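Local coordinates for protein M32 carboxypeptidase (Chitinophagaceae bacterium, PDB 7A03) that probably removes amino acids one at a time from the C-terminal ends of peptides, as a metal-dependent carboxypeptidase of the M32 family, at residues A[335-338]-A[339-343]; A[259-262]-A[263-267]; A[449-452]-A[453-456]; A[421-424]-A[425-429]. All coordinates share one frame; numbering follows the deposited sequence. Where two conformers were deposited one is given.

Contact 1: residues A[335-338]-A[339-343]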
loop_
_atom_site.group_PDB
_atom_site.type_symbol
_atom_site.label_atom_id
_atom_site.label_comp_id
_atom_site.label_asym_id
_atom_site.label_seq_id
_atom_site.Cartn_x
_atom_site.Cartn_y
_atom_site.Cartn_z
ATOM N N GLN A 335 9.331 -28.463 3.297
ATOM C CA GLN A 335 9.486 -27.803 4.592
ATOM C C GLN A 335 10.659 -26.829 4.601
ATOM O O GLN A 335 10.546 -25.720 5.141
ATOM C CB GLN A 335 9.654 -28.848 5.700
ATOM C CG GLN A 335 8.355 -29.255 6.353
ATOM C CD GLN A 335 7.638 -28.078 6.983
ATOM O OE1 GLN A 335 8.265 -27.186 7.550
ATOM N NE2 GLN A 335 6.321 -28.058 6.864
ATOM N N GLU A 336 11.797 -27.221 4.014
ATOM C CA GLU A 336 12.934 -26.301 3.949
ATOM C C GLU A 336 12.584 -25.045 3.163
ATOM O O GLU A 336 12.927 -23.926 3.574
ATOM C CB GLU A 336 14.143 -26.998 3.329
ATOM C CG GLU A 336 14.685 -28.103 4.204
ATOM C CD GLU A 336 15.782 -28.908 3.534
ATOM O OE1 GLU A 336 15.605 -29.291 2.362
ATOM O OE2 GLU A 336 16.818 -29.162 4.183
ATOM N N PHE A 337 11.903 -25.216 2.029
ATOM C CA PHE A 337 11.516 -24.077 1.212
ATOM C C PHE A 337 10.540 -23.172 1.964
ATOM O O PHE A 337 10.688 -21.941 1.963
ATOM C CB PHE A 337 10.918 -24.580 -0.102
ATOM C CG PHE A 337 10.574 -23.479 -1.055
ATOM C CD1 PHE A 337 11.539 -22.940 -1.898
ATOM C CD2 PHE A 337 9.284 -22.983 -1.111
ATOM C CE1 PHE A 337 11.222 -21.917 -2.775
ATOM C CE2 PHE A 337 8.970 -21.961 -1.980
ATOM C CZ PHE A 337 9.935 -21.439 -2.808
ATOM N N TYR A 338 9.555 -23.773 2.639
ATOM C CA TYR A 338 8.551 -23.020 3.395
ATOM C C TYR A 338 9.202 -22.198 4.505
ATOM O O TYR A 338 8.910 -20.998 4.679
ATOM C CB TYR A 338 7.542 -24.024 3.957
ATOM C CG TYR A 338 6.557 -23.494 4.967
ATOM C CD1 TYR A 338 5.639 -22.501 4.631
ATOM C CD2 TYR A 338 6.535 -23.999 6.252
ATOM C CE1 TYR A 338 4.736 -22.027 5.560
ATOM C CE2 TYR A 338 5.633 -23.530 7.184
ATOM C CZ TYR A 338 4.741 -22.544 6.834
ATOM O OH TYR A 338 3.839 -22.082 7.771
ATOM N N LYS A 339 10.130 -22.816 5.230
ATOM C CA LYS A 339 10.825 -22.088 6.282
ATOM C C LYS A 339 11.685 -20.974 5.694
ATOM O O LYS A 339 11.749 -19.871 6.251
ATOM C CB LYS A 339 11.663 -23.056 7.112
ATOM C CG LYS A 339 10.825 -24.023 7.953
ATOM C CD LYS A 339 9.822 -23.256 8.813
ATOM C CE LYS A 339 8.828 -24.180 9.507
ATOM N NZ LYS A 339 7.952 -23.414 10.441
ATOM N N ALA A 340 12.315 -21.225 4.544
ATOM C CA ALA A 340 13.230 -20.247 3.966
ATOM C C ALA A 340 12.493 -19.017 3.450
ATOM O O ALA A 340 13.005 -17.892 3.541
ATOM C CB ALA A 340 14.001 -20.906 2.829
ATOM N N ILE A 341 11.302 -19.213 2.876
ATOM C CA ILE A 341 10.519 -18.078 2.399
ATOM C C ILE A 341 9.791 -17.369 3.528
ATOM O O ILE A 341 9.185 -16.313 3.298
ATOM C CB ILE A 341 9.588 -18.451 1.232
ATOM C CG1 ILE A 341 8.522 -19.436 1.720
ATOM C CG2 ILE A 341 10.409 -19.027 0.081
ATOM C CD1 ILE A 341 7.214 -19.341 0.998
ATOM N N ASN A 342 9.826 -17.929 4.738
ATOM C CA ASN A 342 9.320 -17.236 5.919
ATOM C C ASN A 342 10.419 -16.911 6.933
ATOM O O ASN A 342 10.271 -17.189 8.127
ATOM C CB ASN A 342 8.239 -18.083 6.577
ATOM C CG ASN A 342 6.966 -18.103 5.785
ATOM O OD1 ASN A 342 6.228 -17.117 5.756
ATOM N ND2 ASN A 342 6.683 -19.232 5.157
ATOM N N HIS A 343 11.519 -16.316 6.471
ATOM C CA HIS A 343 12.648 -15.999 7.335
ATOM C C HIS A 343 12.438 -14.641 8.006
ATOM O O HIS A 343 12.284 -13.621 7.327
ATOM C CB HIS A 343 13.960 -16.001 6.556
ATOM C CG HIS A 343 15.156 -15.713 7.411
ATOM N ND1 HIS A 343 15.621 -16.597 8.360
ATOM C CD2 HIS A 343 15.963 -14.628 7.480
ATOM C CE1 HIS A 343 16.669 -16.075 8.969
ATOM N NE2 HIS A 343 16.899 -14.882 8.454
#

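Contact 2: residues A[259-262]-A[263-267]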
loop_
_atom_site.group_PDB
_atom_site.type_symbol
_atom_site.label_atom_id
_atom_site.label_comp_id
_atom_site.label_asym_id
_atom_site.label_seq_id
_atom_site.Cartn_x
_atom_site.Cartn_y
_atom_site.Cartn_z
ATOM N N SER A 259 13.669 -14.903 -4.017
ATOM C CA SER A 259 12.682 -14.286 -3.126
ATOM C C SER A 259 12.003 -13.072 -3.747
ATOM O O SER A 259 10.930 -12.659 -3.294
ATOM C CB SER A 259 13.359 -13.838 -1.828
ATOM O OG SER A 259 13.995 -14.923 -1.180
ATOM N N ASN A 260 12.595 -12.493 -4.779
ATOM C CA ASN A 260 12.160 -11.183 -5.252
ATOM C C ASN A 260 10.911 -11.291 -6.121
ATOM O O ASN A 260 9.803 -10.931 -5.699
ATOM C CB ASN A 260 13.318 -10.509 -5.993
ATOM C CG ASN A 260 13.102 -9.028 -6.203
ATOM O OD1 ASN A 260 12.004 -8.584 -6.535
ATOM N ND2 ASN A 260 14.169 -8.252 -6.034
ATOM N N MET A 261 11.084 -11.795 -7.339
ATOM C CA MET A 261 10.054 -11.634 -8.355
ATOM C C MET A 261 8.755 -12.326 -7.982
ATOM O O MET A 261 7.678 -11.751 -8.164
ATOM C CB MET A 261 10.547 -12.135 -9.708
ATOM C CG MET A 261 9.595 -11.818 -10.845
ATOM S SD MET A 261 9.325 -13.198 -12.001
ATOM C CE MET A 261 8.513 -14.389 -10.923
ATOM N N THR A 262 8.831 -13.579 -7.510
ATOM C CA THR A 262 7.618 -14.374 -7.361
ATOM C C THR A 262 6.638 -13.684 -6.415
ATOM O O THR A 262 5.441 -13.532 -6.724
ATOM C CB THR A 262 7.979 -15.788 -6.888
ATOM O OG1 THR A 262 8.477 -16.531 -8.015
ATOM C CG2 THR A 262 6.771 -16.511 -6.309
ATOM N N TRP A 263 7.148 -13.226 -5.268
ATOM C CA TRP A 263 6.288 -12.563 -4.296
ATOM C C TRP A 263 5.932 -11.139 -4.712
ATOM O O TRP A 263 4.838 -10.665 -4.367
ATOM C CB TRP A 263 6.860 -12.672 -2.870
ATOM C CG TRP A 263 6.749 -14.095 -2.390
ATOM C CD1 TRP A 263 5.714 -14.659 -1.706
ATOM C CD2 TRP A 263 7.665 -15.158 -2.671
ATOM N NE1 TRP A 263 5.945 -16.004 -1.521
ATOM C CE2 TRP A 263 7.149 -16.329 -2.089
ATOM C CE3 TRP A 263 8.896 -15.222 -3.330
ATOM C CZ2 TRP A 263 7.812 -17.549 -2.168
ATOM C CZ3 TRP A 263 9.544 -16.427 -3.416
ATOM C CH2 TRP A 263 9.003 -17.577 -2.844
ATOM N N SER A 264 6.805 -10.445 -5.458
ATOM C CA SER A 264 6.380 -9.168 -6.034
ATOM C C SER A 264 5.170 -9.373 -6.948
ATOM O O SER A 264 4.204 -8.591 -6.929
ATOM C CB SER A 264 7.523 -8.535 -6.834
ATOM O OG SER A 264 8.567 -8.085 -5.995
ATOM N N CYS A 265 5.234 -10.406 -7.790
ATOM C CA CYS A 265 4.166 -10.664 -8.742
ATOM C C CYS A 265 2.873 -10.989 -8.009
ATOM O O CYS A 265 1.807 -10.485 -8.361
ATOM C CB CYS A 265 4.563 -11.876 -9.579
ATOM S SG CYS A 265 5.710 -11.520 -10.906
ATOM N N ILE A 266 2.942 -11.827 -6.964
ATOM C CA ILE A 266 1.709 -12.157 -6.248
ATOM C C ILE A 266 1.144 -10.922 -5.551
ATOM O O ILE A 266 -0.076 -10.688 -5.542
ATOM C CB ILE A 266 1.952 -13.303 -5.248
ATOM C CG1 ILE A 266 2.460 -14.558 -5.988
ATOM C CG2 ILE A 266 0.672 -13.589 -4.462
ATOM C CD1 ILE A 266 2.996 -15.621 -5.069
ATOM N N HIS A 267 2.029 -10.104 -4.977
ATOM C CA HIS A 267 1.624 -8.880 -4.292
ATOM C C HIS A 267 0.880 -7.935 -5.247
ATOM O O HIS A 267 -0.253 -7.473 -4.971
ATOM C CB HIS A 267 2.905 -8.240 -3.760
ATOM C CG HIS A 267 2.695 -7.005 -2.950
ATOM N ND1 HIS A 267 2.634 -7.014 -1.570
ATOM C CD2 HIS A 267 2.557 -5.713 -3.325
ATOM C CE1 HIS A 267 2.482 -5.776 -1.133
ATOM N NE2 HIS A 267 2.420 -4.969 -2.180
#

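Contact 3: residues A[449-452]-A[453-456]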
loop_
_atom_site.group_PDB
_atom_site.type_symbol
_atom_site.label_atom_id
_atom_site.label_comp_id
_atom_site.label_asym_id
_atom_site.label_seq_id
_atom_site.Cartn_x
_atom_site.Cartn_y
_atom_site.Cartn_z
ATOM N N SER A 449 -5.076 -27.535 -3.392
ATOM C CA SER A 449 -5.201 -28.224 -4.670
ATOM C C SER A 449 -4.961 -27.311 -5.872
ATOM O O SER A 449 -5.126 -27.751 -7.013
ATOM C CB SER A 449 -6.558 -28.921 -4.787
ATOM O OG SER A 449 -7.600 -27.984 -4.983
ATOM N N GLY A 450 -4.580 -26.054 -5.640
ATOM C CA GLY A 450 -4.248 -25.139 -6.716
ATOM C C GLY A 450 -5.408 -24.350 -7.285
ATOM O O GLY A 450 -5.238 -23.692 -8.318
ATOM N N ASN A 451 -6.574 -24.380 -6.650
ATOM C CA ASN A 451 -7.741 -23.653 -7.141
ATOM C C ASN A 451 -7.914 -22.405 -6.275
ATOM O O ASN A 451 -8.295 -22.505 -5.106
ATOM C CB ASN A 451 -8.966 -24.563 -7.051
ATOM C CG ASN A 451 -10.219 -23.922 -7.625
ATOM O OD1 ASN A 451 -10.157 -22.876 -8.283
ATOM N ND2 ASN A 451 -11.367 -24.539 -7.367
ATOM N N TYR A 452 -7.616 -21.233 -6.840
ATOM C CA TYR A 452 -7.789 -19.963 -6.144
ATOM C C TYR A 452 -9.110 -19.292 -6.474
ATOM O O TYR A 452 -9.417 -18.238 -5.913
ATOM C CB TYR A 452 -6.595 -19.031 -6.436
ATOM C CG TYR A 452 -5.307 -19.810 -6.381
ATOM C CD1 TYR A 452 -5.012 -20.591 -5.278
ATOM C CD2 TYR A 452 -4.416 -19.810 -7.442
ATOM C CE1 TYR A 452 -3.870 -21.362 -5.221
ATOM C CE2 TYR A 452 -3.259 -20.557 -7.392
ATOM C CZ TYR A 452 -2.993 -21.339 -6.274
ATOM O OH TYR A 452 -1.846 -22.098 -6.229
ATOM N N GLN A 453 -9.919 -19.909 -7.330
ATOM C CA GLN A 453 -11.197 -19.307 -7.690
ATOM C C GLN A 453 -12.143 -19.111 -6.511
ATOM O O GLN A 453 -12.780 -18.048 -6.453
ATOM C CB GLN A 453 -11.838 -20.080 -8.849
ATOM C CG GLN A 453 -13.091 -19.411 -9.434
ATOM C CD GLN A 453 -14.339 -19.736 -8.631
ATOM O OE1 GLN A 453 -14.394 -20.748 -7.922
ATOM N NE2 GLN A 453 -15.339 -18.867 -8.715
ATOM N N PRO A 454 -12.297 -20.046 -5.564
ATOM C CA PRO A 454 -13.191 -19.755 -4.429
ATOM C C PRO A 454 -12.772 -18.541 -3.618
ATOM O O PRO A 454 -13.636 -17.776 -3.165
ATOM C CB PRO A 454 -13.176 -21.058 -3.619
ATOM C CG PRO A 454 -12.891 -22.105 -4.651
ATOM C CD PRO A 454 -11.887 -21.463 -5.577
ATOM N N LEU A 455 -11.464 -18.318 -3.465
ATOM C CA LEU A 455 -11.004 -17.132 -2.751
ATOM C C LEU A 455 -11.303 -15.862 -3.544
ATOM O O LEU A 455 -11.787 -14.868 -2.978
ATOM C CB LEU A 455 -9.513 -17.251 -2.448
ATOM C CG LEU A 455 -8.899 -15.972 -1.878
ATOM C CD1 LEU A 455 -9.496 -15.623 -0.532
ATOM C CD2 LEU A 455 -7.421 -16.147 -1.770
ATOM N N LEU A 456 -11.024 -15.879 -4.861
ATOM C CA LEU A 456 -11.299 -14.698 -5.678
ATOM C C LEU A 456 -12.789 -14.387 -5.675
ATOM O O LEU A 456 -13.184 -13.226 -5.563
ATOM C CB LEU A 456 -10.781 -14.881 -7.109
ATOM C CG LEU A 456 -11.065 -13.662 -7.997
ATOM C CD1 LEU A 456 -10.435 -12.415 -7.419
ATOM C CD2 LEU A 456 -10.554 -13.931 -9.402
HETATM O O HOH W 1 -9.505 -20.777 -3.345
HETATM O O HOH W 2 -13.783 -23.289 -8.313
#

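Contact 4: residues A[421-424]-A[425-429]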
loop_
_atom_site.group_PDB
_atom_site.type_symbol
_atom_site.label_atom_id
_atom_site.label_comp_id
_atom_site.label_asym_id
_atom_site.label_seq_id
_atom_site.Cartn_x
_atom_site.Cartn_y
_atom_site.Cartn_z
ATOM N N THR A 421 -0.828 3.073 6.949
ATOM C CA THR A 421 -1.660 2.283 6.049
ATOM C C THR A 421 -1.001 0.960 5.677
ATOM O O THR A 421 -1.706 -0.038 5.492
ATOM C CB THR A 421 -2.062 3.076 4.802
ATOM O OG1 THR A 421 -0.901 3.398 4.028
ATOM C CG2 THR A 421 -2.790 4.350 5.203
ATOM N N TYR A 422 0.336 0.913 5.591
ATOM C CA TYR A 422 0.978 -0.362 5.269
ATOM C C TYR A 422 0.620 -1.419 6.308
ATOM O O TYR A 422 0.172 -2.530 5.962
ATOM C CB TYR A 422 2.500 -0.217 5.181
ATOM C CG TYR A 422 3.029 0.662 4.073
ATOM C CD1 TYR A 422 3.142 0.192 2.769
ATOM C CD2 TYR A 422 3.456 1.953 4.348
ATOM C CE1 TYR A 422 3.650 0.989 1.772
ATOM C CE2 TYR A 422 3.957 2.765 3.353
ATOM C CZ TYR A 422 4.051 2.277 2.066
ATOM O OH TYR A 422 4.568 3.093 1.073
ATOM N N SER A 423 0.759 -1.072 7.593
ATOM C CA SER A 423 0.423 -2.030 8.635
ATOM C C SER A 423 -1.059 -2.311 8.651
ATOM O O SER A 423 -1.461 -3.469 8.809
ATOM C CB SER A 423 0.876 -1.568 10.019
ATOM O OG SER A 423 2.284 -1.655 10.112
ATOM N N LEU A 424 -1.887 -1.282 8.442
ATOM C CA LEU A 424 -3.318 -1.536 8.417
ATOM C C LEU A 424 -3.635 -2.560 7.337
ATOM O O LEU A 424 -4.408 -3.502 7.567
ATOM C CB LEU A 424 -4.083 -0.231 8.181
ATOM C CG LEU A 424 -4.055 0.822 9.298
ATOM C CD1 LEU A 424 -4.811 2.090 8.881
ATOM C CD2 LEU A 424 -4.644 0.246 10.566
ATOM N N GLY A 425 -2.974 -2.433 6.181
ATOM C CA GLY A 425 -3.221 -3.377 5.112
ATOM C C GLY A 425 -2.943 -4.789 5.573
ATOM O O GLY A 425 -3.787 -5.683 5.434
ATOM N N SER A 426 -1.780 -4.985 6.209
ATOM C CA SER A 426 -1.415 -6.330 6.649
ATOM C C SER A 426 -2.429 -6.873 7.641
ATOM O O SER A 426 -2.803 -8.062 7.588
ATOM C CB SER A 426 -0.024 -6.286 7.280
ATOM O OG SER A 426 0.964 -5.909 6.333
ATOM N N PHE A 427 -2.907 -6.010 8.546
ATOM C CA PHE A 427 -3.778 -6.515 9.594
ATOM C C PHE A 427 -5.157 -6.806 9.027
ATOM O O PHE A 427 -5.762 -7.843 9.351
ATOM C CB PHE A 427 -3.797 -5.558 10.792
ATOM C CG PHE A 427 -2.421 -5.242 11.333
ATOM C CD1 PHE A 427 -1.359 -6.118 11.148
ATOM C CD2 PHE A 427 -2.185 -4.052 12.012
ATOM C CE1 PHE A 427 -0.082 -5.817 11.627
ATOM C CE2 PHE A 427 -0.909 -3.751 12.497
ATOM C CZ PHE A 427 0.140 -4.632 12.303
ATOM N N TYR A 428 -5.611 -5.971 8.076
ATOM C CA TYR A 428 -6.865 -6.289 7.405
ATOM C C TYR A 428 -6.721 -7.581 6.623
ATOM O O TYR A 428 -7.639 -8.419 6.615
ATOM C CB TYR A 428 -7.290 -5.171 6.449
ATOM C CG TYR A 428 -7.918 -3.937 7.066
ATOM C CD1 TYR A 428 -9.062 -4.023 7.834
ATOM C CD2 TYR A 428 -7.371 -2.683 6.835
ATOM C CE1 TYR A 428 -9.646 -2.877 8.370
ATOM C CE2 TYR A 428 -7.936 -1.545 7.370
ATOM C CZ TYR A 428 -9.068 -1.649 8.128
ATOM O OH TYR A 428 -9.637 -0.515 8.671
ATOM N N ALA A 429 -5.543 -7.797 6.016
ATOM C CA ALA A 429 -5.384 -9.002 5.218
ATOM C C ALA A 429 -5.596 -10.233 6.082
ATOM O O ALA A 429 -6.352 -11.148 5.705
ATOM C CB ALA A 429 -4.010 -9.010 4.541
HETATM O O HOH W 3 2.166 -3.681 4.057
#

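Contact 1: residues A[335-338]-A[339-343]
The carbonyl O of Tyr-338 takes two bonds from Asn-342, one turn further on. The amide ND2 reaches it at 2.9 Å, tilted 30° from the carbonyl plane, while the backbone N of Asn-342 adds a weak bond at 3.2 Å. Asparagine suits this helix end because its short amide can supply the main-chain carbonyl with a second N-H. The amide also passes close to the Tyr-338 ring, ND2 lying 3.4 Å from CE1 with the two planes 71° apart. On another part of the ring the CE methylene of Lys-339 lies 4.0 Å from CD2, its chain bent at chi2 to run beside Gln-335, and NZ goes on to the carbonyl of Gly-500. A serine in place of Tyr-338 would probably leave the Asn-342 amide and the Lys-339 methylenes without the ring they lie against. Phe-337 has CG trans to the backbone N (chi1 -176°), and the CG2 methyl of Ile-341 sits over one ring face, 4.0 Å from its centroid, in a CH-pi contact. The short helix 334-341 carries all but Asn-342, which follows it. Phe-337 and Ile-341 pack against helices 258-277 and 311-324. OD1 of Asn-342 accepts from Lys-496 NZ and ND2 also serves the Arg-309 O; Tyr-338 packs on Lys-496 and Asn-342 on Phe-497, both of helix 486-497.

Contact 2: residues A[259-262]-A[263-267]
Thr-262 and Trp-263 run alongside each other in the same direction, the methyl of the first over the indole of the second. CG2 stands 3.9 Å from the centroid of the six-membered ring and 11° off its normal, a CH-pi contact offset toward the rim. With CG2 anti to the backbone N and OG1 beside that N (chi1 -77°), threonine turns its methyl rather than its hydroxyl to the ring. From the preceding turn the Ser-259 O comes obliquely to the indole, 3.3 Å from CE3. The indole NE1 bonds to the carbonyl of Gly-308, so tryptophan is both broad apolar plate and donor. Elsewhere round the helix, OG of Ser-264 donates to the Asn-260 O at 3.1 Å from above the carbonyl plane, while the Ser-264 backbone N meets the same oxygen at 3.0 Å. Flexible Met-261 and compact Cys-265, apolar enough for a buried face, pack CG to SG at 3.9 Å, and both lie on Thr-251 of strand 247-251. This N-terminal part of helix 258-277 leads into an HExxH sequence beginning at His-267, consistent with the metal-binding helix of M32 and related metallopeptidases, although no metal is bound to the motif here.

Contact 3: residues A[449-452]-A[453-456]
Asn-451 and Gln-453 meet where one helix has stopped and the next is starting. Before them Gly-450, with a positive phi of 88°, closes helix 443-448 in a Schellman motif; a side chain there would press on the carbonyl of the residue before, which explains the glycine. Asn-451 comes next and caps the new helix: its OD1 accepts from the backbone N of Gln-453 at 3.1 Å, the donor standing above the carbonyl plane. Its CG lies trans to the backbone N (chi1 -176°), which carries the amide forward alongside Gln-453 and across the Pro-454 ring, whose CD is 3.6 Å from ND2. Two waters tie the turn further. One accepts from ND2 of Asn-451 and donates to OE1 of Gln-453; the other donates to the Asn-451 O and accepts from the backbone N of Leu-455. Tyr-452 closes the first segment, its O receiving the backbone N of Leu-456 at 3.0 Å. The Gly-450 O stands 3.8 Å above the centre of the Tyr-452 ring, and the Tyr-452 OH bonds to Gln-317 of helix 311-324. Proline fits the first turn of a helix because it has no N-H to offer. The chemistry is thus that of a helix start: the first amide hydrogen is met by the asparagine side chain, and a water spans the gap between Leu-455 N and the Asn-451 O, which do not bond directly.

Contact 4: residues A[421-424]-A[425-429]
Chi1 of -54° sets CG of Phe-427 trans to its own carbonyl carbon and beside its backbone N, and the ring thereby folds back over the preceding turn. One face comes to rest on the carbonyl O of Ser-423, which lies 3.2 Å above the ring plane and off toward the rim. The same oxygen accepts the backbone N of Phe-427 at 2.9 Å, so it is engaged by its helix bond and covered by the ring. Ser-423 also offers its CB, 3.8 Å from CE2 of the ring, while its OG turns to ND1 of His-359; a small residue with a hydroxyl suits a place that meets both an aromatic ring and a histidine. Replacing Phe-427 by an alanine would probably uncover the Ser-423 carbonyl and open a gap where the ring meets its aromatic neighbours. One residue on, Tyr-428 has a similar first torsion (chi1 -78°), and its CD2 comes within 3.2 Å of the Leu-424 O, obliquely to the ring, with CE2 4.2 Å from the Leu-424 CB. The OH of Tyr-422 bonds to His-410, and its ring makes a cation-pi contact with Arg-350. That side chain lies near the HExxH residues without touching them and close to a bound glycerol, so this end of the helix probably borders the active-site pocket. These turns begin helix 420-439 in the interior of the chain. Phe-427 packs on helix 170-192 and stands edge-to-face with Phe-486 and Phe-489, Ser-423 and Ser-426 reach helix 358-374, and Tyr-428 touches helix 293-307.

In the fold
Along the chain the order is contact 2, contact 1, contact 4, contact 3, all in one largely helical chain. Contacts 1 and 2 have centres 15 Å apart and touch, CH2 of Trp-263 lying 3.6 Å from CG2 of Ile-341, so helices 258-277 and 334-341 pack directly. Contact 4 is the most central, about 8 Å from the centre of the chain, and its nearest atoms are about 7 Å from contact 2. Contact 3 is more peripheral, with nearest atoms about 8 Å from contacts 2 and 4. Helix 293-307 meets side chains of contacts 2, 3 and 4, thereby linking the probable metal-site helix to helices 420-439 and 453-462.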